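Local coordinates for DUF596 domain-containing protein (Neisseria meningitidis, PDB 2O5H) that is of unknown function, a bacterial alpha-beta protein of the DUF596 family that forms a two-chain assembly joined by an interchain disulfide, at residues Ser35-Thr40 / Phe56-Glu61. Sequence-based numbering, arbitrary orientation.
Sequences SCLWST and FILFKE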
loop_
_atom_site.group_PDB
_atom_site.type_symbol
_atom_site.label_atom_id
_atom_site.label_comp_id
_atom_site.label_asym_id
_atom_site.label_seq_id
_atom_site.Cartn_x
_atom_site.Cartn_y
_atom_site.Cartn_z
ATOM N N SER A 35 3.437 -3.951 0.950
ATOM C CA SER A 35 2.271 -3.868 1.843
ATOM C C SER A 35 1.016 -3.352 1.135
ATOM O O SER A 35 -0.113 -3.666 1.542
ATOM C CB SER A 35 2.575 -2.957 3.018
ATOM O OG SER A 35 2.809 -1.654 2.530
ATOM N N CYS A 36 1.219 -2.562 0.089
ATOM C CA CYS A 36 0.095 -2.037 -0.714
ATOM C C CYS A 36 -0.272 -2.967 -1.860
ATOM O O CYS A 36 -1.388 -2.876 -2.383
ATOM C CB CYS A 36 0.363 -0.588 -1.200
ATOM S SG CYS A 36 0.509 0.577 0.163
ATOM N N LEU A 37 0.631 -3.858 -2.249
ATOM C CA LEU A 37 0.238 -4.924 -3.153
ATOM C C LEU A 37 -0.779 -5.830 -2.486
ATOM O O LEU A 37 -1.665 -6.358 -3.168
ATOM C CB LEU A 37 1.443 -5.764 -3.598
ATOM C CG LEU A 37 2.135 -5.370 -4.902
ATOM C CD1 LEU A 37 2.523 -3.902 -4.987
ATOM C CD2 LEU A 37 3.322 -6.339 -5.199
ATOM N N TRP A 38 -0.557 -6.115 -1.200
ATOM C CA TRP A 38 -1.517 -6.873 -0.389
ATOM C C TRP A 38 -2.862 -6.138 -0.342
ATOM O O TRP A 38 -3.910 -6.726 -0.605
ATOM C CB TRP A 38 -0.984 -7.100 1.039
ATOM C CG TRP A 38 -1.999 -7.790 1.920
ATOM C CD1 TRP A 38 -2.834 -7.208 2.880
ATOM C CD2 TRP A 38 -2.327 -9.175 1.883
ATOM N NE1 TRP A 38 -3.637 -8.180 3.439
ATOM C CE2 TRP A 38 -3.368 -9.389 2.827
ATOM C CE3 TRP A 38 -1.848 -10.270 1.133
ATOM C CZ2 TRP A 38 -3.939 -10.663 3.038
ATOM C CZ3 TRP A 38 -2.393 -11.528 1.378
ATOM C CH2 TRP A 38 -3.435 -11.707 2.300
ATOM N N SER A 39 -2.842 -4.835 -0.030
ATOM C CA SER A 39 -4.076 -4.035 -0.029
ATOM C C SER A 39 -4.814 -4.059 -1.401
ATOM O O SER A 39 -6.042 -4.111 -1.451
ATOM C CB SER A 39 -3.769 -2.611 0.405
ATOM O OG SER A 39 -3.265 -2.639 1.736
ATOM N N THR A 40 -4.050 -4.047 -2.490
ATOM C CA THR A 40 -4.583 -4.120 -3.851
ATOM C C THR A 40 -5.420 -5.384 -4.113
ATOM O O THR A 40 -6.451 -5.336 -4.825
ATOM C CB THR A 40 -3.405 -4.044 -4.894
ATOM O OG1 THR A 40 -2.694 -2.802 -4.749
ATOM C CG2 THR A 40 -3.917 -4.148 -6.334
ATOM N N PHE A 56 0.673 -13.565 -4.486
ATOM C CA PHE A 56 1.841 -14.161 -5.130
ATOM C C PHE A 56 1.760 -14.163 -6.642
ATOM O O PHE A 56 2.792 -14.092 -7.309
ATOM C CB PHE A 56 2.145 -15.568 -4.555
ATOM C CG PHE A 56 2.818 -15.507 -3.218
ATOM C CD1 PHE A 56 4.085 -14.897 -3.099
ATOM C CD2 PHE A 56 2.184 -15.965 -2.072
ATOM C CE1 PHE A 56 4.706 -14.796 -1.865
ATOM C CE2 PHE A 56 2.843 -15.864 -0.786
ATOM C CZ PHE A 56 4.090 -15.299 -0.703
ATOM N N ILE A 57 0.555 -14.235 -7.210
ATOM C CA ILE A 57 0.449 -14.168 -8.680
ATOM C C ILE A 57 0.853 -12.756 -9.143
ATOM O O ILE A 57 1.568 -12.587 -10.127
ATOM C CB ILE A 57 -0.976 -14.480 -9.193
ATOM C CG1 ILE A 57 -1.329 -15.943 -8.903
ATOM C CG2 ILE A 57 -1.116 -14.190 -10.736
ATOM C CD1 ILE A 57 -2.818 -16.195 -8.897
ATOM N N LEU A 58 0.397 -11.744 -8.410
ATOM C CA LEU A 58 0.643 -10.369 -8.799
ATOM C C LEU A 58 2.137 -10.068 -8.615
ATOM O O LEU A 58 2.783 -9.522 -9.499
ATOM C CB LEU A 58 -0.212 -9.411 -7.952
ATOM C CG LEU A 58 0.005 -7.874 -8.093
ATOM C CD1 LEU A 58 -0.241 -7.386 -9.561
ATOM C CD2 LEU A 58 -0.929 -7.174 -7.112
ATOM N N PHE A 59 2.635 -10.403 -7.434
ATOM C CA PHE A 59 4.048 -10.295 -7.053
ATOM C C PHE A 59 4.933 -10.920 -8.132
ATOM O O PHE A 59 5.853 -10.269 -8.643
ATOM C CB PHE A 59 4.141 -11.014 -5.715
ATOM C CG PHE A 59 5.501 -11.172 -5.120
ATOM C CD1 PHE A 59 6.063 -10.156 -4.355
ATOM C CD2 PHE A 59 6.155 -12.419 -5.196
ATOM C CE1 PHE A 59 7.315 -10.355 -3.711
ATOM C CE2 PHE A 59 7.389 -12.635 -4.568
ATOM C CZ PHE A 59 7.964 -11.600 -3.818
ATOM N N LYS A 60 4.677 -12.182 -8.478
ATOM C CA LYS A 60 5.491 -12.850 -9.480
ATOM C C LYS A 60 5.372 -12.202 -10.852
ATOM O O LYS A 60 6.355 -12.109 -11.579
ATOM C CB LYS A 60 5.171 -14.346 -9.608
ATOM C CG LYS A 60 5.605 -15.165 -8.401
ATOM C CD LYS A 60 5.967 -16.582 -8.768
ATOM C CE LYS A 60 4.826 -17.353 -9.456
ATOM N NZ LYS A 60 3.594 -17.429 -8.632
ATOM N N GLU A 61 4.186 -11.741 -11.225
ATOM C CA GLU A 61 4.079 -11.132 -12.570
ATOM C C GLU A 61 4.862 -9.802 -12.681
ATOM O O GLU A 61 5.501 -9.507 -13.712
ATOM C CB GLU A 61 2.621 -10.935 -12.948
ATOM C CG GLU A 61 2.392 -10.500 -14.365
ATOM C CD GLU A 61 2.707 -11.598 -15.392
ATOM O OE1 GLU A 61 3.091 -12.733 -15.021
ATOM O OE2 GLU A 61 2.551 -11.311 -16.600
#
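Leu37 and Leu58 meet in the buried interior, one from each of two helices; the axes of the two short segments approach to 10.2 Å, with N-to-C directions 129° apart. The side chains lie aslant to one another: Leu58 reaches over with its CD2 methyl, which stops 4.2 Å from Leu37 CG and 4.1 Å from Leu37 O. Leu58 carries CG anti to its backbone N (chi1 173°), and this extends the isobutyl group toward helix 34-41. The same CD2 also comes to 4.3 Å from Thr40 CG2, and so touches two side chains three residues apart on helix 34-41. The CD2 branch of Leu37 points across at helix 48-64 and comes to 4.4 Å from Phe59 CA, touching backbone while the phenyl ring swings off toward helix 81-91. No hydrogen bond links the segments; they meet through van der Waals contacts. With its hydroxyl turned back into its own helix, Thr40 presents CG2 to Leu58. Its OG1 donates to Cys36 O at 2.7 Å, which holds the threonine's rotation; Thr40 N comes to the same oxygen from the opposite face of the carbonyl plane, so this buried acceptor has two donors. Cys36 itself faces elsewhere, its SG forming a disulfide with Cys36 of the second subunit, so helix 34-41 joins the core of its own chain to the dimer interface. Helix 20-30 packs on side chains of both segments, with Val24 on Leu58 and Thr27 on Leu37 and Thr40, while helix 81-91 takes up Phe59 through Trp84 and Phe88, and helix 110-116 receives Trp38 on Ile110 and Leu114.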